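Local coordinates for uncharacterized protein Atu1656/AGR_C_3050 (Agrobacterium tumefaciens, PDB 2OJH) that is of unknown function but folds into a six-bladed beta-propeller and belongs to the TolB family, at residues E42-A46 / L58-G62; V152-Y156 / G173-P178; D229-S235 / R250-M256; M34-W38 / L69-P75. One frame throughout, in Å; residues are numbered along the deposited sequence.

The four contacts sample the kinds of packing that build one propeller. Contacts 1 and 3 each join neighbouring antiparallel strands of a single blade, whereas contacts 2 and 4 bridge successive blades. Contacts 1 and 4 touch directly, their centres about 15 Å apart: Phe44 packs against Pro75 and meets the Trp38 ring edge-to-face. Contact 2 lies across the chain's centre from contact 4, with about 33 Å between their centres. Contact 3 is about 19 Å from contact 2 and about 23 Å from contact 1, centre to centre. No active site is established; an acetic acid molecule, probably from the crystallisation liquor, lies about 3 Å from the Asp176 side chain in contact 2.

Contact 1: E42-A46 / L58-G62; sequences ELFEA and LNSEG
The Phe44 ring carries Ser60 on one face, with CB of Ser60 3.6 Å from the ring centroid and almost on its normal, a clear CH-pi contact. At the ring's edge lie Leu58 CB, across the contact, and Glu42 CB, from the same segment as the ring. Ser60 has its OG anti to the backbone N (chi1 179°), which keeps the hydroxyl above the ring and lets it donate to Leu43 O at 2.7 Å. The donor stands well above the carbonyl plane, 43° out of it. Leu43 O accepts a second hydrogen bond, from a water that also donates to Glu45 OE2 and accepts from Glu61 N. Beyond this, Glu45 and Asn59 form an antiparallel hydrogen-bonded pair: Glu45 N reaches Asn59 O at 2.8 Å, and Asn59 N returns to Glu45 O at 3.1 Å. The hairpin so made joins the first two strands of a propeller blade. Where the strands part, another water accepts from Leu43 N and donates to Glu61 OE2, 2.8 Å from that Glu61 oxygen. Both polar side chains of the pair are engaged further out, Glu45 by a salt bridge to Arg245 and Asn59 by His90 and Asn88. The chemistry thus leaves the polar groups of a buried contact with partners: two donors grip Leu43 O, and the ends of Glu45 and Asn59 are satisfied from beyond the hairpin.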
# COMPACT_ATOMS: atom_id res chain seq x y z
N GLU A 42 -1.87 19.30 -7.80
CA GLU A 42 -2.56 18.72 -6.66
C GLU A 42 -1.71 17.65 -5.98
O GLU A 42 -0.66 17.24 -6.51
CB GLU A 42 -3.91 18.12 -7.11
CG GLU A 42 -4.77 19.09 -7.92
CD GLU A 42 -5.31 20.25 -7.09
OE1 GLU A 42 -5.48 20.10 -5.86
OE2 GLU A 42 -5.57 21.32 -7.67
N LEU A 43 -2.15 17.21 -4.80
CA LEU A 43 -1.46 16.15 -4.07
C LEU A 43 -2.21 14.83 -4.29
O LEU A 43 -3.33 14.65 -3.80
CB LEU A 43 -1.41 16.50 -2.58
CG LEU A 43 -0.46 15.71 -1.68
CD1 LEU A 43 0.98 16.04 -2.02
CD2 LEU A 43 -0.75 16.07 -0.24
N PHE A 44 -1.60 13.94 -5.08
CA PHE A 44 -2.20 12.65 -5.39
C PHE A 44 -1.30 11.61 -4.78
O PHE A 44 -0.07 11.80 -4.75
CB PHE A 44 -2.32 12.43 -6.90
CG PHE A 44 -3.61 12.90 -7.47
CD1 PHE A 44 -3.92 14.26 -7.51
CD2 PHE A 44 -4.55 11.97 -7.91
CE1 PHE A 44 -5.13 14.70 -8.03
CE2 PHE A 44 -5.77 12.41 -8.43
CZ PHE A 44 -6.06 13.77 -8.48
N GLU A 45 -1.89 10.51 -4.31
CA GLU A 45 -1.16 9.57 -3.46
C GLU A 45 -1.43 8.11 -3.75
O GLU A 45 -2.52 7.75 -4.15
CB GLU A 45 -1.47 9.87 -1.98
CG GLU A 45 -1.05 11.31 -1.59
CD GLU A 45 -1.18 11.62 -0.12
OE1 GLU A 45 -0.25 11.26 0.63
OE2 GLU A 45 -2.18 12.28 0.27
N ALA A 46 -0.42 7.28 -3.52
CA ALA A 46 -0.66 5.83 -3.25
C ALA A 46 -1.42 5.04 -4.33
O ALA A 46 -2.55 4.53 -4.11
CB ALA A 46 -1.32 5.65 -1.84
N LEU A 58 -5.91 6.08 -7.40
CA LEU A 58 -5.18 7.01 -6.52
C LEU A 58 -6.14 7.71 -5.55
O LEU A 58 -7.33 7.86 -5.83
CB LEU A 58 -4.53 8.13 -7.35
CG LEU A 58 -3.26 7.98 -8.20
CD1 LEU A 58 -1.97 8.04 -7.44
CD2 LEU A 58 -3.30 6.80 -9.19
N ASN A 59 -5.62 8.19 -4.43
CA ASN A 59 -6.42 9.14 -3.64
C ASN A 59 -5.85 10.54 -3.66
O ASN A 59 -4.63 10.76 -3.79
CB ASN A 59 -6.64 8.65 -2.20
CG ASN A 59 -5.34 8.44 -1.46
OD1 ASN A 59 -4.62 7.49 -1.73
ND2 ASN A 59 -5.04 9.34 -0.54
N SER A 60 -6.75 11.50 -3.46
CA SER A 60 -6.37 12.88 -3.32
C SER A 60 -7.41 13.63 -2.49
O SER A 60 -8.60 13.67 -2.85
CB SER A 60 -6.22 13.53 -4.70
OG SER A 60 -5.86 14.90 -4.58
N GLU A 61 -6.94 14.21 -1.39
CA GLU A 61 -7.76 15.06 -0.53
C GLU A 61 -9.04 14.35 -0.08
O GLU A 61 -10.13 14.94 -0.07
CB GLU A 61 -8.08 16.40 -1.22
CG GLU A 61 -6.84 17.14 -1.72
CD GLU A 61 -5.97 17.70 -0.60
OE1 GLU A 61 -6.47 17.86 0.54
OE2 GLU A 61 -4.77 18.00 -0.85
N GLY A 62 -8.90 13.07 0.27
CA GLY A 62 -10.00 12.26 0.81
C GLY A 62 -10.89 11.54 -0.19
O GLY A 62 -11.78 10.78 0.21
O HOH W 1 -4.29 18.73 -3.54
O HOH W 2 -4.10 14.22 -1.13

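Contact 2: V152-Y156 / G173-P178; sequences VFDIY and GRNDGP
At the seam between two successive propeller blades, Asn175 grips the carbonyl of Phe153 twice. Asn175 N donates to Phe153 O at 2.9 Å from well above the carbonyl plane, while Asn175 ND2 reaches the same Phe153 O at 3.2 Å, lying in that plane. ND2 also makes a weak bond to Asp154 OD1, the amide and carboxylate lying side by side with their planes only 12° apart. Neither group depends on the other alone: Asp154 is held by Thr169 and Arg167, and Asn175 OD1 by Ser191. Strand 152-159 is third in its four-stranded blade and strand 175-180 first in the next; their short segments run in roughly the same direction, 32° apart. Just before strand 175-180 begins, Arg174 runs extended along the Phe153 ring. Arg174 CD sits 3.9 Å from the Phe153 ring centroid, and the guanidinium lies nearly parallel to the ring, with Arg174 NE 3.7 Å from Phe153 CE1. A water joins Phe153 N to Gly173 O. At the other end the branched Ile155 slides past Pro178, its CG2 3.7 Å from Pro178 CB, and its CD1 tip rests on the backbone between Asn175 and Asp176.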
# COMPACT_ATOMS: atom_id res chain seq x y z
N VAL A 152 -1.13 -0.04 20.41
CA VAL A 152 -0.41 -1.23 19.97
C VAL A 152 -0.74 -1.41 18.47
O VAL A 152 -1.92 -1.54 18.10
CB VAL A 152 -0.83 -2.50 20.76
CG1 VAL A 152 -0.02 -3.70 20.31
CG2 VAL A 152 -0.71 -2.26 22.27
N PHE A 153 0.30 -1.39 17.64
CA PHE A 153 0.19 -1.41 16.19
C PHE A 153 0.42 -2.85 15.72
O PHE A 153 1.55 -3.34 15.80
CB PHE A 153 1.30 -0.54 15.55
CG PHE A 153 1.16 0.93 15.80
CD1 PHE A 153 1.29 1.45 17.09
CD2 PHE A 153 0.98 1.81 14.75
CE1 PHE A 153 1.21 2.83 17.32
CE2 PHE A 153 0.92 3.20 14.97
CZ PHE A 153 1.00 3.70 16.25
N ASP A 154 -0.63 -3.52 15.26
CA ASP A 154 -0.46 -4.91 14.84
C ASP A 154 -0.99 -5.22 13.46
O ASP A 154 -1.84 -4.47 12.91
CB ASP A 154 -1.14 -5.88 15.82
CG ASP A 154 -0.30 -6.13 17.06
OD1 ASP A 154 0.93 -6.39 16.94
OD2 ASP A 154 -0.89 -6.05 18.15
N ILE A 155 -0.54 -6.36 12.95
CA ILE A 155 -1.03 -6.90 11.69
C ILE A 155 -2.22 -7.77 11.99
O ILE A 155 -2.16 -8.64 12.88
CB ILE A 155 0.08 -7.73 10.98
CG1 ILE A 155 1.40 -6.90 10.87
CG2 ILE A 155 -0.40 -8.28 9.62
CD1 ILE A 155 1.27 -5.52 10.18
N TYR A 156 -3.30 -7.53 11.25
CA TYR A 156 -4.53 -8.31 11.39
C TYR A 156 -4.91 -8.81 10.02
O TYR A 156 -4.47 -8.26 9.00
CB TYR A 156 -5.69 -7.42 11.90
CG TYR A 156 -5.55 -7.02 13.33
CD1 TYR A 156 -6.11 -7.78 14.35
CD2 TYR A 156 -4.79 -5.89 13.68
CE1 TYR A 156 -5.92 -7.43 15.69
CE2 TYR A 156 -4.60 -5.54 15.02
CZ TYR A 156 -5.17 -6.32 16.01
OH TYR A 156 -5.01 -5.97 17.32
N GLY A 173 7.15 -4.63 18.93
CA GLY A 173 7.37 -3.38 18.21
C GLY A 173 6.07 -2.86 17.64
O GLY A 173 5.00 -3.40 17.94
N ARG A 174 6.14 -1.78 16.86
CA ARG A 174 4.97 -1.36 16.07
C ARG A 174 5.03 -2.08 14.72
O ARG A 174 6.09 -2.21 14.14
CB ARG A 174 4.94 0.15 15.83
CG ARG A 174 5.07 0.99 17.10
CD ARG A 174 4.96 2.46 16.74
NE ARG A 174 4.82 3.28 17.94
CZ ARG A 174 4.73 4.61 17.93
NH1 ARG A 174 4.76 5.28 16.80
NH2 ARG A 174 4.63 5.26 19.07
N ASN A 175 3.89 -2.55 14.23
CA ASN A 175 3.88 -3.35 13.02
C ASN A 175 2.89 -2.74 12.07
O ASN A 175 1.75 -2.48 12.46
CB ASN A 175 3.49 -4.80 13.34
CG ASN A 175 4.38 -5.39 14.39
OD1 ASN A 175 5.56 -5.69 14.13
ND2 ASN A 175 3.86 -5.50 15.60
N ASP A 176 3.31 -2.54 10.83
CA ASP A 176 2.52 -1.75 9.89
C ASP A 176 2.68 -2.27 8.47
O ASP A 176 3.51 -3.16 8.20
CB ASP A 176 2.98 -0.30 9.97
CG ASP A 176 1.92 0.69 9.52
OD1 ASP A 176 0.96 0.33 8.81
OD2 ASP A 176 2.07 1.87 9.90
N GLY A 177 1.85 -1.75 7.56
CA GLY A 177 1.98 -2.02 6.12
C GLY A 177 2.06 -3.46 5.65
O GLY A 177 3.02 -3.82 4.95
N PRO A 178 1.04 -4.29 5.98
CA PRO A 178 1.01 -5.68 5.53
C PRO A 178 0.56 -5.88 4.09
O PRO A 178 -0.42 -5.24 3.65
CB PRO A 178 -0.01 -6.33 6.48
CG PRO A 178 -0.89 -5.23 6.92
CD PRO A 178 -0.12 -3.95 6.83
O HOH W 3 2.76 -1.73 18.64

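Contact 3: D229-S235 / R250-M256; sequences DKVVFVS and RVQLMDM
Phe233 and Gln252 meet as a hydrogen-bonded pair in the antiparallel hairpin formed by the second and third strands of a propeller blade. Gln252 CB lies over one face of the Phe233 ring, 3.6 Å from its centroid, while the amide further along stands nearly perpendicular to the ring. Phe233 CG takes the crowded position between backbone N and carbonyl carbon (chi1 65°), which folds the ring across the partner strand and brings its CE1 3.6 Å from SE of Met254, a selenomethionine. This Met-aromatic contact is oblique to the ring. On the same side of the sheet, the Met254 CE methyl packs against Val231 CG1 at 3.5 Å. Backbone bonds in both directions link the pairs Val231-Met254, Phe233-Gln252 and Ser235-Arg250. The other side is aliphatic: Val232 CG2 meets Val251 CG1 at 3.8 Å, and both valines also pack on Phe286 of strand 285-291. Toward the end of the hairpin Lys230 NZ reaches Asp255 OD1 at 2.8 Å, nearly along the C-O axis, a salt bridge whose carboxylate is steadied by Asn260 at OD2. In the second shell, Thr263 holds Gln252 OE1 and Asp219 holds Ser235 OG. Between these two side chains sits a water that donates to Ser235 OG at 2.7 Å and accepts a weak bond from Gln252 NE2.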
# COMPACT_ATOMS: atom_id res chain seq x y z
N ASP A 229 8.86 -12.99 -7.41
CA ASP A 229 10.33 -12.99 -7.33
C ASP A 229 10.91 -11.79 -6.57
O ASP A 229 12.07 -11.82 -6.15
CB ASP A 229 10.99 -13.11 -8.73
CG ASP A 229 10.60 -11.97 -9.69
OD1 ASP A 229 9.48 -11.44 -9.60
OD2 ASP A 229 11.44 -11.60 -10.55
N LYS A 230 10.12 -10.72 -6.41
CA LYS A 230 10.65 -9.43 -5.95
C LYS A 230 9.70 -8.74 -5.00
O LYS A 230 8.47 -8.92 -5.05
CB LYS A 230 10.91 -8.49 -7.15
CG LYS A 230 12.03 -8.89 -8.14
CD LYS A 230 13.40 -8.84 -7.49
CE LYS A 230 14.50 -9.14 -8.51
NZ LYS A 230 15.84 -9.40 -7.88
N VAL A 231 10.30 -7.93 -4.14
CA VAL A 231 9.58 -7.02 -3.26
C VAL A 231 10.14 -5.61 -3.48
O VAL A 231 11.37 -5.40 -3.39
CB VAL A 231 9.82 -7.42 -1.75
CG1 VAL A 231 9.23 -6.37 -0.79
CG2 VAL A 231 9.24 -8.84 -1.47
N VAL A 232 9.23 -4.65 -3.70
CA VAL A 232 9.61 -3.22 -3.79
C VAL A 232 9.23 -2.55 -2.45
O VAL A 232 8.27 -2.95 -1.79
CB VAL A 232 8.90 -2.52 -5.03
CG1 VAL A 232 7.41 -2.43 -4.82
CG2 VAL A 232 9.48 -1.14 -5.32
N PHE A 233 9.98 -1.53 -2.05
CA PHE A 233 9.74 -0.88 -0.77
C PHE A 233 10.51 0.44 -0.77
O PHE A 233 11.25 0.71 -1.72
CB PHE A 233 10.10 -1.79 0.43
CG PHE A 233 11.58 -2.13 0.54
CD1 PHE A 233 12.12 -3.16 -0.20
CD2 PHE A 233 12.40 -1.47 1.45
CE1 PHE A 233 13.47 -3.50 -0.08
CE2 PHE A 233 13.77 -1.78 1.56
CZ PHE A 233 14.29 -2.78 0.79
N VAL A 234 10.25 1.28 0.22
CA VAL A 234 10.95 2.57 0.35
C VAL A 234 11.87 2.52 1.57
O VAL A 234 11.47 2.03 2.61
CB VAL A 234 9.96 3.70 0.56
CG1 VAL A 234 10.66 5.01 0.89
CG2 VAL A 234 9.06 3.88 -0.68
N SER A 235 13.07 3.09 1.45
CA SER A 235 14.01 3.25 2.58
C SER A 235 14.20 4.73 2.92
O SER A 235 14.64 5.51 2.07
CB SER A 235 15.39 2.66 2.24
OG SER A 235 15.38 1.24 2.36
N ARG A 250 14.76 6.40 -0.95
CA ARG A 250 15.25 5.45 -1.95
C ARG A 250 14.13 4.46 -2.20
O ARG A 250 13.54 3.96 -1.26
CB ARG A 250 16.47 4.70 -1.41
CG ARG A 250 17.69 5.55 -1.11
CD ARG A 250 18.75 4.76 -0.33
NE ARG A 250 20.09 5.34 -0.41
CZ ARG A 250 20.56 6.31 0.38
NH1 ARG A 250 19.80 6.84 1.33
NH2 ARG A 250 21.80 6.75 0.21
N VAL A 251 13.83 4.18 -3.47
CA VAL A 251 12.91 3.11 -3.83
C VAL A 251 13.81 1.89 -4.05
O VAL A 251 14.72 1.92 -4.89
CB VAL A 251 12.04 3.47 -5.05
CG1 VAL A 251 11.18 2.28 -5.51
CG2 VAL A 251 11.14 4.68 -4.73
N GLN A 252 13.57 0.85 -3.26
CA GLN A 252 14.41 -0.32 -3.22
C GLN A 252 13.70 -1.52 -3.78
O GLN A 252 12.47 -1.58 -3.79
CB GLN A 252 14.78 -0.66 -1.78
CG GLN A 252 15.37 0.46 -0.98
CD GLN A 252 16.80 0.68 -1.31
OE1 GLN A 252 17.12 1.51 -2.15
NE2 GLN A 252 17.69 -0.08 -0.68
N LEU A 253 14.50 -2.50 -4.20
CA LEU A 253 13.98 -3.78 -4.66
C LEU A 253 14.87 -4.87 -4.09
O LEU A 253 16.10 -4.68 -3.95
CB LEU A 253 13.98 -3.84 -6.19
CG LEU A 253 13.15 -4.92 -6.90
CD1 LEU A 253 11.70 -4.59 -6.84
CD2 LEU A 253 13.55 -5.10 -8.40
N MSE A 254 14.25 -6.00 -3.76
CA MSE A 254 14.97 -7.20 -3.31
C MSE A 254 14.23 -8.49 -3.66
O MSE A 254 13.05 -8.46 -4.01
CB MSE A 254 15.14 -7.13 -1.79
CG MSE A 254 13.80 -7.23 -1.08
SE MSE A 254 13.97 -6.92 0.84
CE MSE A 254 12.08 -6.78 1.26
N ASP A 255 14.93 -9.61 -3.54
CA ASP A 255 14.34 -10.95 -3.69
C ASP A 255 13.34 -11.22 -2.55
O ASP A 255 13.41 -10.57 -1.50
CB ASP A 255 15.44 -12.03 -3.68
CG ASP A 255 16.42 -11.91 -4.86
OD1 ASP A 255 16.06 -11.31 -5.89
OD2 ASP A 255 17.56 -12.43 -4.77
N MSE A 256 12.40 -12.15 -2.75
CA MSE A 256 11.46 -12.56 -1.68
C MSE A 256 12.12 -12.86 -0.33
O MSE A 256 11.52 -12.63 0.73
CB MSE A 256 10.67 -13.79 -2.07
CG MSE A 256 9.79 -13.65 -3.24
SE MSE A 256 8.50 -12.20 -3.09
CE MSE A 256 7.33 -12.89 -1.77
O HOH W 4 13.02 -14.30 -4.95
O HOH W 5 17.31 -0.71 2.26

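Contact 4: M34-W38 / L69-P75; sequences MRVVW and LAGDPSP
Leu69, first in the loop, meets Val37 of the strand with its side chain and Arg35 with its carbonyl. Leu69 O accepts from Arg35 NH1 at 3.2 Å, near the guanidinium edge but 24° out of its plane; since Arg35 is modelled in two conformations and this is one of them, the bond is best taken as doubtful. Firmer is the apolar contact alongside it, where the CD2 methyl of Leu69 meets both branches of Val37, 3.8 Å from Val37 CG1. The chain then turns away from the strand, and Asp72 shapes its return. Asp72 OD1 accepts from Ser74 N at 2.8 Å, an Asx turn, and from Ser74 OG at 2.7 Å, the hydroxyl on its syn lone pair and the amide from above the carboxylate plane. Between the two lies Pro73, whose CB rests 3.9 Å from Val37 O while its own carbonyl O lies over a face of the Trp38 indole. The loop ends on Pro75, which crosses the indole at about a right angle. Pro75 CG stands 3.6 Å from the centroid of Trp38's six-membered ring, a CH-pi contact over the face. With CG anti to the backbone N (chi1 -168°), the indole extends from the strand toward the prolines. Val37 and Trp38 both face Ile24, so that consecutive residues lean toward the loop: a classic beta bulge on the outermost strand of one blade, packed against the loop between the third and fourth strands of the next blade of the propeller.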
# COMPACT_ATOMS: atom_id res chain seq x y z
N MSE A 34 11.43 4.04 -16.86
CA MSE A 34 10.29 4.72 -16.23
C MSE A 34 9.44 5.49 -17.23
O MSE A 34 9.89 5.81 -18.34
CB MSE A 34 10.75 5.64 -15.07
CG MSE A 34 11.72 6.77 -15.47
SE MSE A 34 11.34 8.35 -14.36
CE MSE A 34 9.50 8.63 -14.99
N ARG A 35 8.21 5.79 -16.85
CA ARG A 35 7.35 6.66 -17.65
C ARG A 35 6.50 7.55 -16.73
O ARG A 35 6.16 7.13 -15.62
CB ARG A 35 6.47 5.84 -18.60
CG ARG A 35 4.96 5.83 -18.32
CD ARG A 35 4.21 5.35 -19.55
NE ARG A 35 2.85 5.88 -19.66
CZ ARG A 35 1.74 5.15 -19.54
NH1 ARG A 35 0.55 5.73 -19.67
NH2 ARG A 35 1.82 3.85 -19.29
N VAL A 36 6.15 8.74 -17.21
CA VAL A 36 5.29 9.67 -16.48
C VAL A 36 3.87 9.51 -17.04
O VAL A 36 3.62 9.72 -18.24
CB VAL A 36 5.77 11.12 -16.68
CG1 VAL A 36 4.81 12.11 -16.03
CG2 VAL A 36 7.21 11.29 -16.15
N VAL A 37 2.95 9.10 -16.17
CA VAL A 37 1.55 8.97 -16.54
C VAL A 37 0.84 10.32 -16.48
O VAL A 37 0.08 10.66 -17.38
CB VAL A 37 0.83 7.99 -15.59
CG1 VAL A 37 -0.62 7.81 -16.03
CG2 VAL A 37 1.53 6.66 -15.63
N TRP A 38 1.08 11.08 -15.42
CA TRP A 38 0.36 12.34 -15.20
C TRP A 38 1.05 13.16 -14.13
O TRP A 38 1.46 12.61 -13.11
CB TRP A 38 -1.06 12.02 -14.73
CG TRP A 38 -1.99 13.18 -14.74
CD1 TRP A 38 -2.34 13.93 -15.83
CD2 TRP A 38 -2.70 13.70 -13.63
NE1 TRP A 38 -3.23 14.92 -15.44
CE2 TRP A 38 -3.48 14.79 -14.10
CE3 TRP A 38 -2.78 13.35 -12.28
CZ2 TRP A 38 -4.32 15.54 -13.27
CZ3 TRP A 38 -3.63 14.10 -11.43
CH2 TRP A 38 -4.37 15.19 -11.93
N LEU A 69 -4.66 4.30 -18.14
CA LEU A 69 -3.30 4.15 -18.68
C LEU A 69 -3.23 4.21 -20.21
O LEU A 69 -2.14 4.32 -20.77
CB LEU A 69 -2.65 2.87 -18.15
CG LEU A 69 -2.28 2.99 -16.66
CD1 LEU A 69 -1.86 1.66 -16.14
CD2 LEU A 69 -1.18 4.03 -16.42
N ALA A 70 -4.38 4.16 -20.87
CA ALA A 70 -4.47 4.43 -22.32
C ALA A 70 -5.50 5.53 -22.51
O ALA A 70 -6.49 5.61 -21.77
CB ALA A 70 -4.88 3.20 -23.07
N GLY A 71 -5.28 6.39 -23.49
CA GLY A 71 -6.17 7.53 -23.69
C GLY A 71 -6.03 8.51 -22.54
O GLY A 71 -4.94 8.69 -22.01
N ASP A 72 -7.15 9.11 -22.15
CA ASP A 72 -7.20 10.20 -21.18
C ASP A 72 -6.80 9.78 -19.77
O ASP A 72 -7.55 9.06 -19.11
CB ASP A 72 -8.60 10.84 -21.16
CG ASP A 72 -8.65 12.11 -20.32
OD1 ASP A 72 -7.62 12.51 -19.74
OD2 ASP A 72 -9.75 12.71 -20.26
N PRO A 73 -5.63 10.24 -19.29
CA PRO A 73 -5.21 9.91 -17.92
C PRO A 73 -5.82 10.82 -16.86
O PRO A 73 -5.56 10.63 -15.67
CB PRO A 73 -3.69 10.12 -17.98
CG PRO A 73 -3.52 11.24 -18.99
CD PRO A 73 -4.65 11.09 -19.99
N SER A 74 -6.61 11.81 -17.27
CA SER A 74 -7.25 12.73 -16.32
C SER A 74 -7.99 11.95 -15.25
O SER A 74 -8.74 11.03 -15.57
CB SER A 74 -8.23 13.65 -17.01
OG SER A 74 -7.55 14.51 -17.89
N PRO A 75 -7.79 12.31 -13.97
CA PRO A 75 -8.42 11.59 -12.87
C PRO A 75 -9.93 11.63 -12.98
O PRO A 75 -10.52 12.68 -13.19
CB PRO A 75 -7.98 12.38 -11.63
CG PRO A 75 -6.71 12.99 -12.04
CD PRO A 75 -6.94 13.40 -13.47